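Local atomic coordinates of tyrosyl-tRNA synthetase (Pyrococcus horikoshii, PDB entry 2CYC), a protein that binds L-tyrosine and probably joins it to tRNA(Tyr) in two steps, activating the amino acid with ATP before transferring it. Residues 58-63 and 110-116; 183-189 and 219-225; 257-261 and 273-277; 279-284 and 326-332. All blocks are in the same frame, centred on the assembly; numbering follows the deposited sequence.

Contact 1: 58-63 and 110-116; sequences IADFQK and GGDPKKV
Ala59, near the C-terminal end of helix 48-63, and Gly111, in the loop that enters strand 117-120, bring their CA atoms to 3.9 Å, close enough for helix and loop backbones to touch almost directly. The loop belongs to a beta-alpha-beta crossover of the Rossmann fold: it follows helix 87-108, the last helix of the connection between the parallel strands 69-72 and 117-120. Gly110, with positive phi, is the C-prime residue of the Schellman motif ending that helix, and Ala59 CB lies against the next peptide, 3.5 Å from Gly111 N. The principle illustrated is a primary amide reading both sides of one backbone residue. Gln62 OE1 accepts from Asp112 N at 2.8 Å, in the carbonyl plane on a lone pair and nearly straight (177°), while Gln62 NE2 returns a bond to Asp112 O at 2.9 Å. With CG anti to the carbonyl carbon (chi1 -65°), the extended Gln62 chain carries its amide to the loop, where the paired bonds fix the flip of the group. Val116 CG2 touches Gln62 NE2 and lies 3.8 Å from Ile58 CG2, the valine and isoleucine side chains crossing at about a right angle. Asp112 OD1 accepts from Lys114 N, an Asx turn, and from Lys114 NZ in a salt bridge of 2.7 Å. Lys115 N reaches Asp112 O from the opposite face of its plane to Gln62 NE2.

Contact 2: 183-189 and 219-225; sequences IAHAGMD and VAVHHHL
Parallel strands 183-187 and 219-223 pair within the central Rossmann sheet, joining residue to residue from Ile183 with Val219 to Gly187 with His223. The ladder runs from Ala184 N to Val219 O (2.7 Å) through to Met188 N and His223 O (3.2 Å), so the pairing outlasts the first strand by one residue. On the face of Val221, two imidazoles meet rim to rim: His185 NE2 and His223 ND1 share a hydrogen bond of 2.7 Å with planes at 67°. His223 CG stands between its backbone N and carbonyl carbon (chi1 61°), which places the ring over Gly187, whose CA makes a CH-pi contact 3.8 Å from the ring centroid. Just past the first strand, Met188 SD lies 3.5 Å from His222 CB, and Leu225 CD1 packs on Asp189, neighbour of the tyrosine-binding Gln190 and salt-bridged to Lys251. Helix 48-63 covers the His185 and His223 face; helix 191-200 covers Ala184 and His222, and strands 36-40 and 15-19 extend the sheet beyond the pair.

Contact 3: 257-261 and 273-277; sequences PYSAV and KLRKA
Lys273 of helix 267-276 illustrates how a buried ammonium can be held by backbone carbonyls. Its NZ donates to Ala260 O at 2.7 Å, nearly along the C=O axis, and to Pro257 O at 3.0 Å, where the donor is tilted 26° from the carbonyl plane. Asp265 completes the setting with a salt bridge, so the buried charge has a counterion as well as two carbonyl dipoles. The reach comes from a chain extended from CG to NZ, leaving the helix with CG anti to the carbonyl carbon (chi1 -70°).

A water adds a second polar link, donating to Lys273 O at 2.7 Å and to Tyr258 O at 3.2 Å, and so bridges the two backbones.

Apolar contacts flank the lysine stem. Val261 CG2 lies against Lys273 CD at 3.8 Å, and also approaches Leu274 CD2; the leucine side chain packs on helix 336-350. At the exposed margin Lys276 NZ comes to the edge of the Tyr258 ring, not over its face.

Segment 257-261 lies just downstream of the KMSKS region, whose Lys254 is a predicted ATP ligand. The arrangement ties the downstream side of this class I synthetase signature loop to the next helix.

Contact 4: 279-284 and 326-332; sequences CPAREV and KRDFAEG
Phe329 O, at the C-terminal end of helix 322-330, is met by three groups: a water donates to it at 2.7 Å, Gly332 N closes the helix end onto it at 3.0 Å, and Arg282 CA makes a CA-H...O contact of 3.3 Å. The same water accepts from Arg282 N, linking the loop to the helix end where no direct hydrogen bond joins the two segments. Its oxygen also sits over the centre of the Phe329 ring.

That ring is the main wedge. CG anti to the backbone N (chi1 -169°) sends it into the curve of the loop, where Phe329 CE2 faces Pro280 O at 3.3 Å, the carbonyl arriving at the ring edge. Cys279 SG approaches obliquely, 3.8 Å from Phe329 CZ, a sulfur-aromatic contact. On the other flank Val284 CG1 meets Ala330 CB at 3.9 Å, while the valine crosses the extended Lys326 stem at about a right angle.

Arg282 runs its straight chain past the helix end: CD passes Ala330 O, NE lies 3.4 Å from Gly332 CA, and Glu331 O stands over one face of the guanidinium. Gly332, with positive phi, is the C-prime residue of a Schellman motif. The whole is thus a type II beta turn, Pro280 to Glu283, with Arg282 at its positive-phi position, docked against a Schellman-terminated helix.

In the fold
Read from the N terminus, the four contacts follow in series; none nests within or crosses another. Contact 1 closes a loop of 46 residues, mostly helical, at the end of a crossover in the Rossmann fold. Contact 2 then closes 29 residues around helix 191-200 and touches contact 1, since Phe61 packs edge-to-face on the His185 ring and also meets Val221. Contact 3 is the shortest closure, 11 residues just after the KMSKS region. Contact 4 opens two residues later and spans 41 residues, including helix 288-297. Contacts 1 and 2 thus join the Rossmann sheet and its helices, whereas contacts 3 and 4, centres about 20 Å apart, link two successive loops to helices 267-276 and 322-330.

Contact 1: 58-63 and 110-116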
loop_
_atom_site.group_PDB
_atom_site.type_symbol
_atom_site.label_atom_id
_atom_site.label_comp_id
_atom_site.label_asym_id
_atom_site.label_seq_id
_atom_site.Cartn_x
_atom_site.Cartn_y
_atom_site.Cartn_z
ATOM N N ILE A 58 4.962 -19.106 -23.521
ATOM C CA ILE A 58 5.179 -20.097 -22.488
ATOM C C ILE A 58 5.804 -21.334 -23.146
ATOM O O ILE A 58 6.763 -21.911 -22.616
ATOM C CB ILE A 58 3.854 -20.434 -21.773
ATOM C CG1 ILE A 58 3.520 -19.305 -20.777
ATOM C CG2 ILE A 58 3.970 -21.759 -21.054
ATOM C CD1 ILE A 58 2.080 -19.352 -20.243
ATOM N N ALA A 59 5.290 -21.712 -24.316
ATOM C CA ALA A 59 5.826 -22.861 -25.041
ATOM C C ALA A 59 7.287 -22.613 -25.405
ATOM O O ALA A 59 8.133 -23.495 -25.234
ATOM C CB ALA A 59 5.005 -23.129 -26.318
ATOM N N ASP A 60 7.583 -21.416 -25.913
ATOM C CA ASP A 60 8.958 -21.080 -26.282
ATOM C C ASP A 60 9.886 -21.140 -25.078
ATOM O O ASP A 60 10.996 -21.686 -25.161
ATOM C CB ASP A 60 9.056 -19.668 -26.878
ATOM C CG ASP A 60 8.318 -19.528 -28.194
ATOM O OD1 ASP A 60 8.133 -20.545 -28.898
ATOM O OD2 ASP A 60 7.942 -18.390 -28.535
ATOM N N PHE A 61 9.434 -20.566 -23.964
ATOM C CA PHE A 61 10.251 -20.530 -22.760
ATOM C C PHE A 61 10.590 -21.935 -22.262
ATOM O O PHE A 61 11.738 -22.205 -21.899
ATOM C CB PHE A 61 9.561 -19.707 -21.647
ATOM C CG PHE A 61 9.335 -18.244 -22.003
ATOM C CD1 PHE A 61 10.244 -17.554 -22.812
ATOM C CD2 PHE A 61 8.227 -17.555 -21.511
ATOM C CE1 PHE A 61 10.055 -16.197 -23.124
ATOM C CE2 PHE A 61 8.022 -16.192 -21.815
ATOM C CZ PHE A 61 8.941 -15.512 -22.626
ATOM N N GLN A 62 9.601 -22.827 -22.252
ATOM C CA GLN A 62 9.822 -24.196 -21.801
ATOM C C GLN A 62 10.948 -24.824 -22.633
ATOM O O GLN A 62 11.861 -25.443 -22.081
ATOM C CB GLN A 62 8.542 -25.044 -21.951
ATOM C CG GLN A 62 7.356 -24.632 -21.067
ATOM C CD GLN A 62 6.185 -25.621 -21.163
ATOM O OE1 GLN A 62 5.764 -26.006 -22.256
ATOM N NE2 GLN A 62 5.657 -26.028 -20.014
ATOM N N LYS A 63 10.894 -24.650 -23.955
ATOM C CA LYS A 63 11.921 -25.226 -24.832
ATOM C C LYS A 63 13.311 -24.666 -24.582
ATOM O O LYS A 63 14.317 -25.307 -24.893
ATOM C CB LYS A 63 11.559 -25.022 -26.307
ATOM C CG LYS A 63 10.406 -25.884 -26.777
ATOM C CD LYS A 63 10.150 -25.716 -28.270
ATOM C CE LYS A 63 8.915 -26.506 -28.718
ATOM N NZ LYS A 63 7.660 -26.040 -28.053
ATOM N N GLY A 110 1.473 -25.477 -28.644
ATOM C CA GLY A 110 2.632 -26.351 -28.555
ATOM C C GLY A 110 3.376 -26.463 -27.241
ATOM O O GLY A 110 4.458 -27.047 -27.191
ATOM N N GLY A 111 2.827 -25.896 -26.175
ATOM C CA GLY A 111 3.499 -25.995 -24.894
ATOM C C GLY A 111 2.961 -27.195 -24.131
ATOM O O GLY A 111 1.982 -27.803 -24.547
ATOM N N ASP A 112 3.605 -27.536 -23.023
ATOM C CA ASP A 112 3.179 -28.660 -22.191
ATOM C C ASP A 112 2.597 -28.088 -20.902
ATOM O O ASP A 112 3.333 -27.702 -19.995
ATOM C CB ASP A 112 4.373 -29.561 -21.859
ATOM C CG ASP A 112 3.986 -30.761 -21.001
ATOM O OD1 ASP A 112 2.824 -30.832 -20.531
ATOM O OD2 ASP A 112 4.855 -31.633 -20.793
ATOM N N PRO A 113 1.262 -28.037 -20.805
ATOM C CA PRO A 113 0.530 -27.514 -19.645
ATOM C C PRO A 113 0.917 -28.185 -18.332
ATOM O O PRO A 113 0.928 -27.545 -17.277
ATOM C CB PRO A 113 -0.930 -27.795 -20.000
ATOM C CG PRO A 113 -0.926 -27.873 -21.493
ATOM C CD PRO A 113 0.331 -28.633 -21.778
ATOM N N LYS A 114 1.227 -29.477 -18.404
ATOM C CA LYS A 114 1.592 -30.248 -17.220
ATOM C C LYS A 114 2.893 -29.764 -16.592
ATOM O O LYS A 114 3.178 -30.047 -15.430
ATOM C CB LYS A 114 1.712 -31.733 -17.581
ATOM C CG LYS A 114 0.418 -32.334 -18.120
ATOM C CD LYS A 114 0.633 -33.736 -18.695
ATOM C CE LYS A 114 1.590 -33.725 -19.891
ATOM N NZ LYS A 114 1.101 -32.901 -21.045
ATOM N N LYS A 115 3.687 -29.031 -17.360
ATOM C CA LYS A 115 4.945 -28.546 -16.830
ATOM C C LYS A 115 4.878 -27.061 -16.511
ATOM O O LYS A 115 5.897 -26.420 -16.286
ATOM C CB LYS A 115 6.077 -28.847 -17.811
ATOM C CG LYS A 115 6.324 -30.344 -18.010
ATOM C CD LYS A 115 7.487 -30.579 -18.962
ATOM C CE LYS A 115 7.699 -32.062 -19.238
ATOM N NZ LYS A 115 7.931 -32.825 -17.984
ATOM N N VAL A 116 3.668 -26.522 -16.493
ATOM C CA VAL A 116 3.467 -25.117 -16.170
ATOM C C VAL A 116 2.941 -25.019 -14.735
ATOM O O VAL A 116 1.998 -25.711 -14.367
ATOM C CB VAL A 116 2.439 -24.456 -17.131
ATOM C CG1 VAL A 116 2.145 -23.037 -16.679
ATOM C CG2 VAL A 116 2.975 -24.449 -18.565
HETATM O O HOH W 1 5.609 -28.344 -29.336
#

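Contact 2: 183-189 and 219-225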
loop_
_atom_site.group_PDB
_atom_site.type_symbol
_atom_site.label_atom_id
_atom_site.label_comp_id
_atom_site.label_asym_id
_atom_site.label_seq_id
_atom_site.Cartn_x
_atom_site.Cartn_y
_atom_site.Cartn_z
ATOM N N ILE A 183 12.493 -14.111 -15.337
ATOM C CA ILE A 183 11.935 -13.919 -16.677
ATOM C C ILE A 183 10.516 -13.379 -16.461
ATOM O O ILE A 183 9.558 -14.151 -16.331
ATOM C CB ILE A 183 11.855 -15.253 -17.487
ATOM C CG1 ILE A 183 13.252 -15.869 -17.646
ATOM C CG2 ILE A 183 11.223 -14.998 -18.863
ATOM C CD1 ILE A 183 14.269 -14.991 -18.370
ATOM N N ALA A 184 10.390 -12.055 -16.402
ATOM C CA ALA A 184 9.089 -11.415 -16.177
ATOM C C ALA A 184 8.405 -11.231 -17.524
ATOM O O ALA A 184 8.795 -10.379 -18.327
ATOM C CB ALA A 184 9.279 -10.067 -15.469
ATOM N N HIS A 185 7.377 -12.042 -17.752
ATOM C CA HIS A 185 6.638 -12.064 -19.008
ATOM C C HIS A 185 5.249 -11.412 -18.919
ATOM O O HIS A 185 4.489 -11.645 -17.971
ATOM C CB HIS A 185 6.533 -13.530 -19.464
ATOM C CG HIS A 185 5.639 -13.752 -20.643
ATOM N ND1 HIS A 185 4.866 -14.885 -20.782
ATOM C CD2 HIS A 185 5.374 -12.980 -21.722
ATOM C CE1 HIS A 185 4.156 -14.798 -21.891
ATOM N NE2 HIS A 185 4.443 -13.650 -22.480
ATOM N N ALA A 186 4.935 -10.583 -19.911
ATOM C CA ALA A 186 3.648 -9.897 -19.980
ATOM C C ALA A 186 3.427 -9.324 -21.370
ATOM O O ALA A 186 4.316 -9.367 -22.222
ATOM C CB ALA A 186 3.591 -8.750 -18.952
ATOM N N GLY A 187 2.225 -8.791 -21.584
ATOM C CA GLY A 187 1.924 -8.130 -22.834
ATOM C C GLY A 187 2.561 -6.751 -22.685
ATOM O O GLY A 187 2.805 -6.302 -21.559
ATOM N N MET A 188 2.828 -6.087 -23.806
ATOM C CA MET A 188 3.452 -4.761 -23.835
ATOM C C MET A 188 2.858 -3.685 -22.929
ATOM O O MET A 188 3.584 -2.792 -22.496
ATOM C CB MET A 188 3.471 -4.220 -25.272
ATOM C CG MET A 188 4.666 -4.654 -26.100
ATOM S SD MET A 188 6.227 -3.990 -25.488
ATOM C CE MET A 188 6.162 -2.294 -26.048
ATOM N N ASP A 189 1.560 -3.760 -22.639
ATOM C CA ASP A 189 0.934 -2.747 -21.793
ATOM C C ASP A 189 1.286 -2.847 -20.311
ATOM O O ASP A 189 0.881 -2.002 -19.510
ATOM C CB ASP A 189 -0.599 -2.738 -21.975
ATOM C CG ASP A 189 -1.246 -4.107 -21.766
ATOM O OD1 ASP A 189 -0.576 -5.063 -21.334
ATOM O OD2 ASP A 189 -2.458 -4.222 -22.041
ATOM N N VAL A 219 14.737 -10.113 -16.230
ATOM C CA VAL A 219 14.634 -9.798 -17.645
ATOM C C VAL A 219 13.139 -9.681 -17.954
ATOM O O VAL A 219 12.356 -10.558 -17.589
ATOM C CB VAL A 219 15.232 -10.936 -18.510
ATOM C CG1 VAL A 219 14.904 -10.712 -19.975
ATOM C CG2 VAL A 219 16.742 -10.998 -18.313
ATOM N N ALA A 220 12.748 -8.596 -18.611
ATOM C CA ALA A 220 11.351 -8.387 -18.980
ATOM C C ALA A 220 11.155 -8.817 -20.432
ATOM O O ALA A 220 11.937 -8.434 -21.306
ATOM C CB ALA A 220 10.979 -6.909 -18.821
ATOM N N VAL A 221 10.131 -9.628 -20.687
ATOM C CA VAL A 221 9.845 -10.084 -22.049
ATOM C C VAL A 221 8.384 -9.763 -22.320
ATOM O O VAL A 221 7.479 -10.297 -21.666
ATOM C CB VAL A 221 10.126 -11.616 -22.222
ATOM C CG1 VAL A 221 9.949 -12.029 -23.695
ATOM C CG2 VAL A 221 11.564 -11.927 -21.784
ATOM N N HIS A 222 8.163 -8.882 -23.293
ATOM C CA HIS A 222 6.822 -8.415 -23.627
ATOM C C HIS A 222 6.345 -8.897 -24.976
ATOM O O HIS A 222 7.065 -8.807 -25.978
ATOM C CB HIS A 222 6.804 -6.883 -23.573
ATOM C CG HIS A 222 7.295 -6.334 -22.270
ATOM N ND1 HIS A 222 8.221 -5.314 -22.189
ATOM C CD2 HIS A 222 7.052 -6.724 -20.994
ATOM C CE1 HIS A 222 8.534 -5.107 -20.920
ATOM N NE2 HIS A 222 7.838 -5.950 -20.176
ATOM N N HIS A 223 5.124 -9.418 -25.016
ATOM C CA HIS A 223 4.632 -9.896 -26.284
ATOM C C HIS A 223 3.663 -8.925 -26.903
ATOM O O HIS A 223 3.065 -8.104 -26.216
ATOM C CB HIS A 223 4.001 -11.290 -26.156
ATOM C CG HIS A 223 2.830 -11.362 -25.229
ATOM N ND1 HIS A 223 2.818 -12.178 -24.115
ATOM C CD2 HIS A 223 1.599 -10.800 -25.301
ATOM C CE1 HIS A 223 1.627 -12.119 -23.545
ATOM N NE2 HIS A 223 0.870 -11.292 -24.244
ATOM N N HIS A 224 3.539 -9.030 -28.215
ATOM C CA HIS A 224 2.667 -8.180 -29.010
ATOM C C HIS A 224 1.206 -8.270 -28.558
ATOM O O HIS A 224 0.719 -9.345 -28.188
ATOM C CB HIS A 224 2.795 -8.603 -30.481
ATOM C CG HIS A 224 1.871 -7.879 -31.411
ATOM N ND1 HIS A 224 2.095 -6.584 -31.826
ATOM C CD2 HIS A 224 0.732 -8.280 -32.023
ATOM C CE1 HIS A 224 1.135 -6.220 -32.659
ATOM N NE2 HIS A 224 0.297 -7.232 -32.796
ATOM N N LEU A 225 0.515 -7.135 -28.574
ATOM C CA LEU A 225 -0.896 -7.111 -28.202
ATOM C C LEU A 225 -1.750 -7.217 -29.470
ATOM O O LEU A 225 -1.745 -6.315 -30.301
ATOM C CB LEU A 225 -1.227 -5.813 -27.465
ATOM C CG LEU A 225 -0.448 -5.499 -26.182
ATOM C CD1 LEU A 225 -0.905 -4.137 -25.647
ATOM C CD2 LEU A 225 -0.689 -6.595 -25.141
#

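Contact 3: 257-261 and 273-277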
loop_
_atom_site.group_PDB
_atom_site.type_symbol
_atom_site.label_atom_id
_atom_site.label_comp_id
_atom_site.label_asym_id
_atom_site.label_seq_id
_atom_site.Cartn_x
_atom_site.Cartn_y
_atom_site.Cartn_z
ATOM N N PRO A 257 -17.363 -8.080 -26.880
ATOM C CA PRO A 257 -17.369 -9.508 -27.209
ATOM C C PRO A 257 -17.503 -9.798 -28.709
ATOM O O PRO A 257 -16.918 -10.759 -29.224
ATOM C CB PRO A 257 -18.566 -10.028 -26.418
ATOM C CG PRO A 257 -18.553 -9.166 -25.205
ATOM C CD PRO A 257 -18.302 -7.791 -25.783
ATOM N N TYR A 258 -18.262 -8.957 -29.404
ATOM C CA TYR A 258 -18.498 -9.134 -30.836
ATOM C C TYR A 258 -17.268 -8.857 -31.702
ATOM O O TYR A 258 -17.215 -9.284 -32.859
ATOM C CB TYR A 258 -19.661 -8.233 -31.283
ATOM C CG TYR A 258 -19.237 -6.866 -31.789
ATOM C CD1 TYR A 258 -19.042 -6.638 -33.155
ATOM C CD2 TYR A 258 -18.999 -5.812 -30.903
ATOM C CE1 TYR A 258 -18.617 -5.391 -33.628
ATOM C CE2 TYR A 258 -18.571 -4.559 -31.362
ATOM C CZ TYR A 258 -18.381 -4.356 -32.726
ATOM O OH TYR A 258 -17.944 -3.131 -33.187
ATOM N N SER A 259 -16.291 -8.139 -31.148
ATOM C CA SER A 259 -15.070 -7.795 -31.882
ATOM C C SER A 259 -13.829 -8.496 -31.344
ATOM O O SER A 259 -12.692 -8.137 -31.674
ATOM C CB SER A 259 -14.842 -6.287 -31.857
ATOM O OG SER A 259 -15.770 -5.636 -32.699
ATOM N N ALA A 260 -14.055 -9.497 -30.506
ATOM C CA ALA A 260 -12.962 -10.260 -29.944
ATOM C C ALA A 260 -13.303 -11.727 -30.131
ATOM O O ALA A 260 -14.461 -12.117 -30.034
ATOM C CB ALA A 260 -12.807 -9.943 -28.468
ATOM N N VAL A 261 -12.302 -12.543 -30.426
ATOM C CA VAL A 261 -12.550 -13.959 -30.578
ATOM C C VAL A 261 -12.012 -14.655 -29.331
ATOM O O VAL A 261 -10.894 -14.377 -28.886
ATOM C CB VAL A 261 -11.870 -14.515 -31.839
ATOM C CG1 VAL A 261 -11.938 -16.044 -31.840
ATOM C CG2 VAL A 261 -12.568 -13.952 -33.090
ATOM N N LYS A 273 -17.530 -13.423 -36.769
ATOM C CA LYS A 273 -16.648 -12.347 -36.325
ATOM C C LYS A 273 -15.595 -11.962 -37.369
ATOM O O LYS A 273 -15.354 -10.772 -37.598
ATOM C CB LYS A 273 -15.979 -12.725 -35.002
ATOM C CG LYS A 273 -16.952 -12.737 -33.827
ATOM C CD LYS A 273 -16.281 -13.175 -32.533
ATOM C CE LYS A 273 -17.290 -13.213 -31.388
ATOM N NZ LYS A 273 -16.682 -13.645 -30.096
ATOM N N LEU A 274 -14.957 -12.949 -37.996
ATOM C CA LEU A 274 -13.965 -12.630 -39.023
ATOM C C LEU A 274 -14.643 -11.945 -40.196
ATOM O O LEU A 274 -14.086 -11.032 -40.814
ATOM C CB LEU A 274 -13.249 -13.898 -39.499
ATOM C CG LEU A 274 -11.884 -14.135 -38.843
ATOM C CD1 LEU A 274 -10.901 -13.034 -39.268
ATOM C CD2 LEU A 274 -12.052 -14.153 -37.324
ATOM N N ARG A 275 -15.861 -12.395 -40.486
ATOM C CA ARG A 275 -16.665 -11.844 -41.574
ATOM C C ARG A 275 -16.853 -10.335 -41.434
ATOM O O ARG A 275 -16.703 -9.597 -42.408
ATOM C CB ARG A 275 -18.027 -12.537 -41.597
ATOM C CG ARG A 275 -18.942 -12.128 -42.730
ATOM C CD ARG A 275 -20.294 -12.809 -42.568
ATOM N NE ARG A 275 -20.172 -14.267 -42.532
ATOM C CZ ARG A 275 -20.774 -15.052 -41.638
ATOM N NH1 ARG A 275 -20.608 -16.373 -41.686
ATOM N NH2 ARG A 275 -21.539 -14.519 -40.689
ATOM N N LYS A 276 -17.156 -9.871 -40.224
ATOM C CA LYS A 276 -17.334 -8.433 -40.034
ATOM C C LYS A 276 -16.094 -7.674 -39.608
ATOM O O LYS A 276 -16.148 -6.469 -39.399
ATOM C CB LYS A 276 -18.476 -8.138 -39.045
ATOM C CG LYS A 276 -19.103 -9.339 -38.386
ATOM C CD LYS A 276 -20.586 -9.094 -38.156
ATOM C CE LYS A 276 -21.150 -9.992 -37.070
ATOM N NZ LYS A 276 -20.520 -9.735 -35.732
ATOM N N ALA A 277 -14.974 -8.376 -39.481
ATOM C CA ALA A 277 -13.724 -7.743 -39.052
ATOM C C ALA A 277 -13.283 -6.617 -39.982
ATOM O O ALA A 277 -13.548 -6.653 -41.190
ATOM C CB ALA A 277 -12.616 -8.786 -38.964
HETATM O O HOH W 2 -15.779 -8.950 -35.671
#

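Contact 4: 279-284 and 326-332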
loop_
_atom_site.group_PDB
_atom_site.type_symbol
_atom_site.label_atom_id
_atom_site.label_comp_id
_atom_site.label_asym_id
_atom_site.label_seq_id
_atom_site.Cartn_x
_atom_site.Cartn_y
_atom_site.Cartn_z
ATOM N N CYS A 279 -10.867 -4.839 -42.269
ATOM C CA CYS A 279 -9.776 -5.327 -43.109
ATOM C C CYS A 279 -9.892 -4.684 -44.492
ATOM O O CYS A 279 -10.270 -5.346 -45.468
ATOM C CB CYS A 279 -9.875 -6.850 -43.223
ATOM S SG CYS A 279 -8.583 -7.670 -44.192
ATOM N N PRO A 280 -9.575 -3.380 -44.588
ATOM C CA PRO A 280 -9.639 -2.622 -45.843
ATOM C C PRO A 280 -8.722 -3.201 -46.894
ATOM O O PRO A 280 -7.573 -3.541 -46.613
ATOM C CB PRO A 280 -9.195 -1.214 -45.437
ATOM C CG PRO A 280 -9.520 -1.151 -43.984
ATOM C CD PRO A 280 -9.121 -2.519 -43.484
ATOM N N ALA A 281 -9.230 -3.305 -48.115
ATOM C CA ALA A 281 -8.441 -3.838 -49.211
ATOM C C ALA A 281 -7.139 -3.047 -49.345
ATOM O O ALA A 281 -7.141 -1.812 -49.292
ATOM C CB ALA A 281 -9.246 -3.768 -50.518
ATOM N N ARG A 282 -6.035 -3.774 -49.511
ATOM C CA ARG A 282 -4.694 -3.200 -49.670
ATOM C C ARG A 282 -4.134 -2.452 -48.462
ATOM O O ARG A 282 -2.975 -2.039 -48.479
ATOM C CB ARG A 282 -4.646 -2.273 -50.890
ATOM C CG ARG A 282 -5.077 -2.934 -52.181
ATOM C CD ARG A 282 -4.653 -2.115 -53.386
ATOM N NE ARG A 282 -5.068 -2.754 -54.629
ATOM C CZ ARG A 282 -4.664 -2.381 -55.840
ATOM N NH1 ARG A 282 -3.823 -1.363 -55.979
ATOM N NH2 ARG A 282 -5.109 -3.024 -56.914
ATOM N N GLU A 283 -4.939 -2.268 -47.420
ATOM C CA GLU A 283 -4.465 -1.568 -46.228
ATOM C C GLU A 283 -3.559 -2.494 -45.416
ATOM O O GLU A 283 -3.977 -3.582 -45.017
ATOM C CB GLU A 283 -5.656 -1.114 -45.378
ATOM C CG GLU A 283 -5.300 -0.427 -44.058
ATOM C CD GLU A 283 -4.380 0.778 -44.222
ATOM O OE1 GLU A 283 -4.538 1.539 -45.197
ATOM O OE2 GLU A 283 -3.502 0.974 -43.357
ATOM N N VAL A 284 -2.318 -2.071 -45.187
ATOM C CA VAL A 284 -1.373 -2.879 -44.422
ATOM C C VAL A 284 -0.816 -2.174 -43.191
ATOM O O VAL A 284 -0.081 -2.783 -42.422
ATOM C CB VAL A 284 -0.174 -3.346 -45.284
ATOM C CG1 VAL A 284 -0.660 -4.234 -46.422
ATOM C CG2 VAL A 284 0.592 -2.136 -45.818
ATOM N N LYS A 326 1.641 -10.352 -47.197
ATOM C CA LYS A 326 1.449 -8.920 -47.036
ATOM C C LYS A 326 1.616 -8.196 -48.375
ATOM O O LYS A 326 0.842 -7.290 -48.698
ATOM C CB LYS A 326 2.447 -8.375 -46.012
ATOM C CG LYS A 326 2.305 -6.897 -45.729
ATOM C CD LYS A 326 3.363 -6.451 -44.732
ATOM C CE LYS A 326 3.219 -4.973 -44.423
ATOM N NZ LYS A 326 4.248 -4.488 -43.474
ATOM N N ARG A 327 2.630 -8.594 -49.140
ATOM C CA ARG A 327 2.900 -7.999 -50.451
ATOM C C ARG A 327 1.679 -8.226 -51.352
ATOM O O ARG A 327 1.142 -7.296 -51.943
ATOM C CB ARG A 327 4.133 -8.657 -51.080
ATOM C CG ARG A 327 4.579 -8.063 -52.413
ATOM C CD ARG A 327 5.537 -6.880 -52.245
ATOM N NE ARG A 327 6.855 -7.274 -51.736
ATOM C CZ ARG A 327 7.149 -7.476 -50.451
ATOM N NH1 ARG A 327 8.378 -7.836 -50.098
ATOM N NH2 ARG A 327 6.224 -7.307 -49.512
ATOM N N ASP A 328 1.254 -9.477 -51.447
ATOM C CA ASP A 328 0.100 -9.839 -52.251
ATOM C C ASP A 328 -1.147 -9.062 -51.840
ATOM O O ASP A 328 -1.988 -8.749 -52.678
ATOM C CB ASP A 328 -0.160 -11.337 -52.130
ATOM C CG ASP A 328 0.227 -12.096 -53.381
ATOM O OD1 ASP A 328 1.209 -11.696 -54.042
ATOM O OD2 ASP A 328 -0.446 -13.101 -53.695
ATOM N N PHE A 329 -1.266 -8.743 -50.555
ATOM C CA PHE A 329 -2.432 -8.008 -50.077
ATOM C C PHE A 329 -2.302 -6.533 -50.448
ATOM O O PHE A 329 -3.248 -5.919 -50.946
ATOM C CB PHE A 329 -2.579 -8.144 -48.551
ATOM C CG PHE A 329 -3.899 -7.638 -48.021
ATOM C CD1 PHE A 329 -5.034 -8.453 -48.043
ATOM C CD2 PHE A 329 -4.022 -6.334 -47.548
ATOM C CE1 PHE A 329 -6.272 -7.976 -47.602
ATOM C CE2 PHE A 329 -5.251 -5.842 -47.107
ATOM C CZ PHE A 329 -6.382 -6.665 -47.135
ATOM N N ALA A 330 -1.125 -5.967 -50.207
ATOM C CA ALA A 330 -0.881 -4.564 -50.517
ATOM C C ALA A 330 -1.082 -4.297 -52.004
ATOM O O ALA A 330 -1.586 -3.240 -52.387
ATOM C CB ALA A 330 0.535 -4.171 -50.106
ATOM N N GLU A 331 -0.696 -5.262 -52.835
ATOM C CA GLU A 331 -0.831 -5.128 -54.283
ATOM C C GLU A 331 -2.217 -5.496 -54.818
ATOM O O GLU A 331 -2.418 -5.553 -56.025
ATOM C CB GLU A 331 0.235 -5.977 -54.983
ATOM C CG GLU A 331 1.655 -5.487 -54.717
ATOM C CD GLU A 331 2.727 -6.431 -55.238
ATOM O OE1 GLU A 331 3.921 -6.097 -55.089
ATOM O OE2 GLU A 331 2.385 -7.500 -55.786
ATOM N N GLY A 332 -3.169 -5.748 -53.924
ATOM C CA GLY A 332 -4.512 -6.098 -54.358
ATOM C C GLY A 332 -4.628 -7.449 -55.039
ATOM O O GLY A 332 -5.575 -7.699 -55.776
HETATM O O HOH W 3 -5.887 -6.614 -50.812
#